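Local coordinates for protein alkaline serine protease (Pseudoalteromonas sp., PDB 1V6C) that probably cleaves peptide bonds in proteins as a subtilisin-like serine protease active at alkaline pH, at residues A[153-158]-A[167-172]; A[195-200]-A[414-419]. All blocks are in the same frame, centred on the assembly; numbering follows the deposited sequence.

Both contacts hang on the central, mainly parallel sheet of the subtilisin fold, with their centres about 12 Å apart. Contact 1 comes first in the chain and is local, between strand 152-156 and the loop leading to strand 174-180. Contact 2 follows it and spans far more sequence, pairing strand 196-201 with the turn ahead of helix 421-430. Strand 174-180 lies between the two strands. A calcium ion ties the contacts together: A169 and Y171 of contact 1 and Q195 of contact 2 bind it, and water 2, also bound to the ion, donates to Q195 O and E197 OE1. D172 and Q195 probably share a side-chain hydrogen bond, so the calcium site probably helps hold the loop to the sheet edge.

Contact 1: A[153-158]-A[167-172]; sequences LIAAAG and YPASYD. With CA (calcium ion), chain E.
A169 packs its methyl group against the end of strand 152-156, where A155 points its own methyl back at the loop; the two CB atoms are 3.8 Å apart. This is the subtilisin fold at a crossover between parallel sheet neighbours: strand 152-156 leads through a helix-free loop into strand 174-180. The methyl of A155 comes closest to the loop at its backbone, with CB 3.7 Å from A169 N, so it sits against the start of the turn as well as against the A169 side chain. The CB of A155 also meets the ring of P168, 4.0 Å from its CG, and L143 of helix 137-148 covers the same proline. A cis peptide bond precedes P168, and a type I turn follows from P168 to Y171, closed by a backbone bond from Y171 N to P168 O.

That turn presents backbone oxygens to a calcium ion, with A169 O at 2.4 Å and Y171 O at 2.3 Å. Water 2, V174 O and Q195 OE1 complete the five ligands, a site resembling the second, weaker calcium site of subtilisin. The OH of Y171 bonds to E139 and to the backbone of T136.

On the strand's other side A156 turns its methyl away from the loop, toward helix 368-385 and a bound phenylmethanesulfonic acid, consistent with this strand end lining the substrate cleft. The carbonyl of A156 faces the loop instead. Its oxygen lies close to the methyl of A169, O to CB 3.2 Å, yet the two backbones are too far apart to bond directly there. Water 1 fills the step, donating to A156 O at 2.8 Å and accepting from A169 N at 3.1 Å.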
loop_
_atom_site.group_PDB
_atom_site.type_symbol
_atom_site.label_atom_id
_atom_site.label_comp_id
_atom_site.label_asym_id
_atom_site.label_seq_id
_atom_site.Cartn_x
_atom_site.Cartn_y
_atom_site.Cartn_z
ATOM N N LEU A 153 -17.263 3.615 8.535
ATOM C CA LEU A 153 -15.984 4.226 8.886
ATOM C C LEU A 153 -14.877 3.180 8.867
ATOM O O LEU A 153 -15.016 2.108 9.458
ATOM C CB LEU A 153 -16.078 4.854 10.280
ATOM C CG LEU A 153 -17.287 5.769 10.498
ATOM C CD1 LEU A 153 -17.330 6.219 11.953
ATOM C CD2 LEU A 153 -17.200 6.972 9.553
ATOM N N ILE A 154 -13.774 3.499 8.199
ATOM C CA ILE A 154 -12.656 2.572 8.083
ATOM C C ILE A 154 -11.337 3.315 8.306
ATOM O O ILE A 154 -11.123 4.391 7.749
ATOM C CB ILE A 154 -12.667 1.905 6.686
ATOM C CG1 ILE A 154 -13.977 1.128 6.504
ATOM C CG2 ILE A 154 -11.473 0.983 6.526
ATOM C CD1 ILE A 154 -14.202 0.602 5.095
ATOM N N ALA A 155 -10.459 2.740 9.121
ATOM C CA ALA A 155 -9.179 3.377 9.419
ATOM C C ALA A 155 -8.029 2.391 9.585
ATOM O O ALA A 155 -8.241 1.194 9.800
ATOM C CB ALA A 155 -9.315 4.238 10.673
ATOM N N ALA A 156 -6.808 2.913 9.494
ATOM C CA ALA A 156 -5.588 2.114 9.608
ATOM C C ALA A 156 -5.208 1.811 11.057
ATOM O O ALA A 156 -5.292 2.681 11.920
ATOM C CB ALA A 156 -4.441 2.837 8.914
ATOM N N ALA A 157 -4.760 0.581 11.307
ATOM C CA ALA A 157 -4.378 0.156 12.651
ATOM C C ALA A 157 -3.084 0.792 13.162
ATOM O O ALA A 157 -2.870 0.871 14.369
ATOM C CB ALA A 157 -4.257 -1.365 12.700
ATOM N N GLY A 158 -2.222 1.236 12.252
ATOM C CA GLY A 158 -0.968 1.850 12.663
ATOM C C GLY A 158 0.247 0.990 12.354
ATOM O O GLY A 158 0.138 -0.233 12.262
ATOM N N TYR A 167 -6.221 5.507 17.081
ATOM C CA TYR A 167 -7.576 6.006 16.883
ATOM C C TYR A 167 -7.573 6.889 15.643
ATOM O O TYR A 167 -6.580 7.561 15.363
ATOM C CB TYR A 167 -8.020 6.780 18.129
ATOM C CG TYR A 167 -8.090 5.881 19.348
ATOM C CD1 TYR A 167 -9.249 5.162 19.643
ATOM C CD2 TYR A 167 -6.969 5.679 20.153
ATOM C CE1 TYR A 167 -9.288 4.253 20.713
ATOM C CE2 TYR A 167 -6.999 4.771 21.227
ATOM C CZ TYR A 167 -8.162 4.063 21.494
ATOM O OH TYR A 167 -8.189 3.143 22.530
ATOM N N PRO A 168 -8.701 6.958 14.921
ATOM C CA PRO A 168 -10.005 6.313 15.124
ATOM C C PRO A 168 -10.179 4.802 14.914
ATOM O O PRO A 168 -11.227 4.256 15.261
ATOM C CB PRO A 168 -10.910 7.116 14.199
ATOM C CG PRO A 168 -10.012 7.339 13.020
ATOM C CD PRO A 168 -8.705 7.749 13.673
ATOM N N ALA A 169 -9.183 4.125 14.355
ATOM C CA ALA A 169 -9.309 2.690 14.100
ATOM C C ALA A 169 -9.788 1.866 15.296
ATOM O O ALA A 169 -10.576 0.933 15.135
ATOM C CB ALA A 169 -7.982 2.130 13.598
ATOM N N SER A 170 -9.328 2.214 16.492
ATOM C CA SER A 170 -9.688 1.441 17.676
ATOM C C SER A 170 -11.025 1.720 18.348
ATOM O O SER A 170 -11.312 1.153 19.408
ATOM C CB SER A 170 -8.553 1.525 18.693
ATOM O OG SER A 170 -7.369 0.996 18.113
ATOM N N TYR A 171 -11.842 2.586 17.753
ATOM C CA TYR A 171 -13.178 2.844 18.292
ATOM C C TYR A 171 -14.046 1.719 17.718
ATOM O O TYR A 171 -13.765 1.218 16.628
ATOM C CB TYR A 171 -13.720 4.196 17.816
ATOM C CG TYR A 171 -13.080 5.400 18.466
ATOM C CD1 TYR A 171 -12.569 6.441 17.695
ATOM C CD2 TYR A 171 -13.007 5.512 19.853
ATOM C CE1 TYR A 171 -12.000 7.563 18.287
ATOM C CE2 TYR A 171 -12.442 6.628 20.455
ATOM C CZ TYR A 171 -11.940 7.651 19.667
ATOM O OH TYR A 171 -11.375 8.755 20.258
ATOM N N ASP A 172 -15.095 1.319 18.429
ATOM C CA ASP A 172 -15.950 0.238 17.939
ATOM C C ASP A 172 -16.742 0.572 16.674
ATOM O O ASP A 172 -17.173 -0.326 15.951
ATOM C CB ASP A 172 -16.922 -0.209 19.033
ATOM C CG ASP A 172 -16.226 -0.952 20.158
ATOM O OD1 ASP A 172 -15.501 -1.924 19.864
ATOM O OD2 ASP A 172 -16.409 -0.569 21.329
HETATM CA CA CA E . -12.520 -0.391 15.567
HETATM O O HOH W 1 -6.493 4.914 13.129
HETATM O O HOH W 2 -12.292 -2.522 14.571
#

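Contact 2: A[195-200]-A[414-419]. With CA (calcium ion), chain E.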
loop_
_atom_site.group_PDB
_atom_site.type_symbol
_atom_site.label_atom_id
_atom_site.label_comp_id
_atom_site.label_asym_id
_atom_site.label_seq_id
_atom_site.Cartn_x
_atom_site.Cartn_y
_atom_site.Cartn_z
ATOM N N GLN A 195 -8.863 -4.940 18.402
ATOM C CA GLN A 195 -9.743 -4.129 17.567
ATOM C C GLN A 195 -9.488 -4.469 16.094
ATOM O O GLN A 195 -10.388 -4.335 15.269
ATOM C CB GLN A 195 -9.499 -2.633 17.791
ATOM C CG GLN A 195 -10.229 -2.019 18.987
ATOM C CD GLN A 195 -11.736 -1.890 18.775
ATOM O OE1 GLN A 195 -12.197 -1.550 17.687
ATOM N NE2 GLN A 195 -12.505 -2.137 19.831
ATOM N N VAL A 196 -8.267 -4.898 15.766
ATOM C CA VAL A 196 -7.948 -5.257 14.377
ATOM C C VAL A 196 -9.092 -6.135 13.880
ATOM O O VAL A 196 -9.404 -7.179 14.464
ATOM C CB VAL A 196 -6.599 -6.005 14.270
ATOM C CG1 VAL A 196 -6.389 -6.505 12.844
ATOM C CG2 VAL A 196 -5.461 -5.063 14.643
ATOM N N GLU A 197 -9.711 -5.705 12.789
ATOM C CA GLU A 197 -10.885 -6.382 12.257
ATOM C C GLU A 197 -10.718 -7.110 10.934
ATOM O O GLU A 197 -11.352 -8.141 10.699
ATOM C CB GLU A 197 -11.993 -5.339 12.121
ATOM C CG GLU A 197 -13.404 -5.870 12.144
ATOM C CD GLU A 197 -14.408 -4.753 12.339
ATOM O OE1 GLU A 197 -14.174 -3.900 13.222
ATOM O OE2 GLU A 197 -15.430 -4.727 11.623
ATOM N N ILE A 198 -9.870 -6.578 10.065
ATOM C CA ILE A 198 -9.684 -7.186 8.758
ATOM C C ILE A 198 -8.328 -6.770 8.200
ATOM O O ILE A 198 -7.728 -5.800 8.669
ATOM C CB ILE A 198 -10.834 -6.744 7.818
ATOM C CG1 ILE A 198 -10.886 -7.630 6.571
ATOM C CG2 ILE A 198 -10.664 -5.275 7.443
ATOM C CD1 ILE A 198 -12.200 -7.508 5.810
ATOM N N SER A 199 -7.850 -7.502 7.199
ATOM C CA SER A 199 -6.551 -7.217 6.602
ATOM C C SER A 199 -6.631 -6.846 5.123
ATOM O O SER A 199 -7.556 -7.239 4.415
ATOM C CB SER A 199 -5.634 -8.434 6.755
ATOM O OG SER A 199 -5.462 -8.792 8.117
ATOM N N GLY A 200 -5.639 -6.086 4.674
ATOM C CA GLY A 200 -5.571 -5.684 3.284
ATOM C C GLY A 200 -4.117 -5.602 2.862
ATOM O O GLY A 200 -3.228 -5.602 3.716
ATOM N N THR A 414 -4.239 -10.223 12.115
ATOM C CA THR A 414 -4.968 -10.082 10.857
ATOM C C THR A 414 -6.485 -9.941 10.966
ATOM O O THR A 414 -7.173 -9.859 9.948
ATOM C CB THR A 414 -4.669 -11.281 9.946
ATOM O OG1 THR A 414 -5.103 -12.485 10.592
ATOM C CG2 THR A 414 -3.174 -11.386 9.679
ATOM N N GLY A 415 -7.010 -9.910 12.187
ATOM C CA GLY A 415 -8.447 -9.788 12.350
ATOM C C GLY A 415 -9.131 -11.002 11.751
ATOM O O GLY A 415 -8.665 -12.128 11.939
ATOM N N TYR A 416 -10.225 -10.792 11.025
ATOM C CA TYR A 416 -10.933 -11.914 10.414
ATOM C C TYR A 416 -10.217 -12.462 9.184
ATOM O O TYR A 416 -10.568 -13.530 8.674
ATOM C CB TYR A 416 -12.362 -11.508 10.057
ATOM C CG TYR A 416 -13.249 -11.380 11.272
ATOM C CD1 TYR A 416 -13.537 -12.493 12.068
ATOM C CD2 TYR A 416 -13.761 -10.143 11.659
ATOM C CE1 TYR A 416 -14.310 -12.373 13.220
ATOM C CE2 TYR A 416 -14.533 -10.012 12.813
ATOM C CZ TYR A 416 -14.802 -11.129 13.587
ATOM O OH TYR A 416 -15.545 -10.998 14.739
ATOM N N GLY A 417 -9.215 -11.730 8.710
ATOM C CA GLY A 417 -8.464 -12.190 7.554
ATOM C C GLY A 417 -8.426 -11.231 6.383
ATOM O O GLY A 417 -8.763 -10.055 6.512
ATOM N N MET A 418 -8.013 -11.750 5.229
ATOM C CA MET A 418 -7.907 -10.958 4.011
ATOM C C MET A 418 -9.274 -10.657 3.415
ATOM O O MET A 418 -10.062 -11.567 3.169
ATOM C CB MET A 418 -7.065 -11.705 2.974
ATOM C CG MET A 418 -6.798 -10.891 1.724
ATOM S SD MET A 418 -5.807 -9.447 2.111
ATOM C CE MET A 418 -4.492 -9.587 0.873
ATOM N N ILE A 419 -9.550 -9.378 3.181
ATOM C CA ILE A 419 -10.826 -8.971 2.605
ATOM C C ILE A 419 -11.033 -9.692 1.273
ATOM O O ILE A 419 -10.084 -9.908 0.520
ATOM C CB ILE A 419 -10.877 -7.436 2.400
ATOM C CG1 ILE A 419 -12.284 -7.010 1.980
ATOM C CG2 ILE A 419 -9.840 -7.011 1.367
ATOM C CD1 ILE A 419 -12.562 -5.539 2.189
HETATM CA CA CA E . -12.520 -0.391 15.567
HETATM O O HOH W 2 -12.292 -2.522 14.571
#
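T414 O is gripped by two donors from opposite faces of its carbonyl plane: S199 OG at 2.7 Å and G417 N at 3.0 Å. The second bond closes the type II' turn from T414 to G417. The serine reaches across from the strand because its OG lies beside its own N, anti to the carbonyl carbon (chi1 -58°). G415 has the positive phi such a turn needs and lets the turn lie close against the strand backbone; its CA lies 3.5 Å from V196 O.

In the subtilisin fold this turn lies along the edge strand 196-201 of the central sheet, just ahead of helix 421-430. Y416 N gives E197 O an almost straight bond (175°), arriving well above the carbonyl plane. Next, S199 N donates to G417 O at 2.8 Å and S199 O accepts from I419 N at 3.2 Å, a single beta bridge of S199 with M418. I198 extends its CG1 anti to the backbone N (chi1 -165°), which brings CD1 to 3.7 Å from I419 CB; V375 of helix 368-385 touches both isoleucines. E197 OE1 pairs with R395 and accepts from calcium-bound water 2.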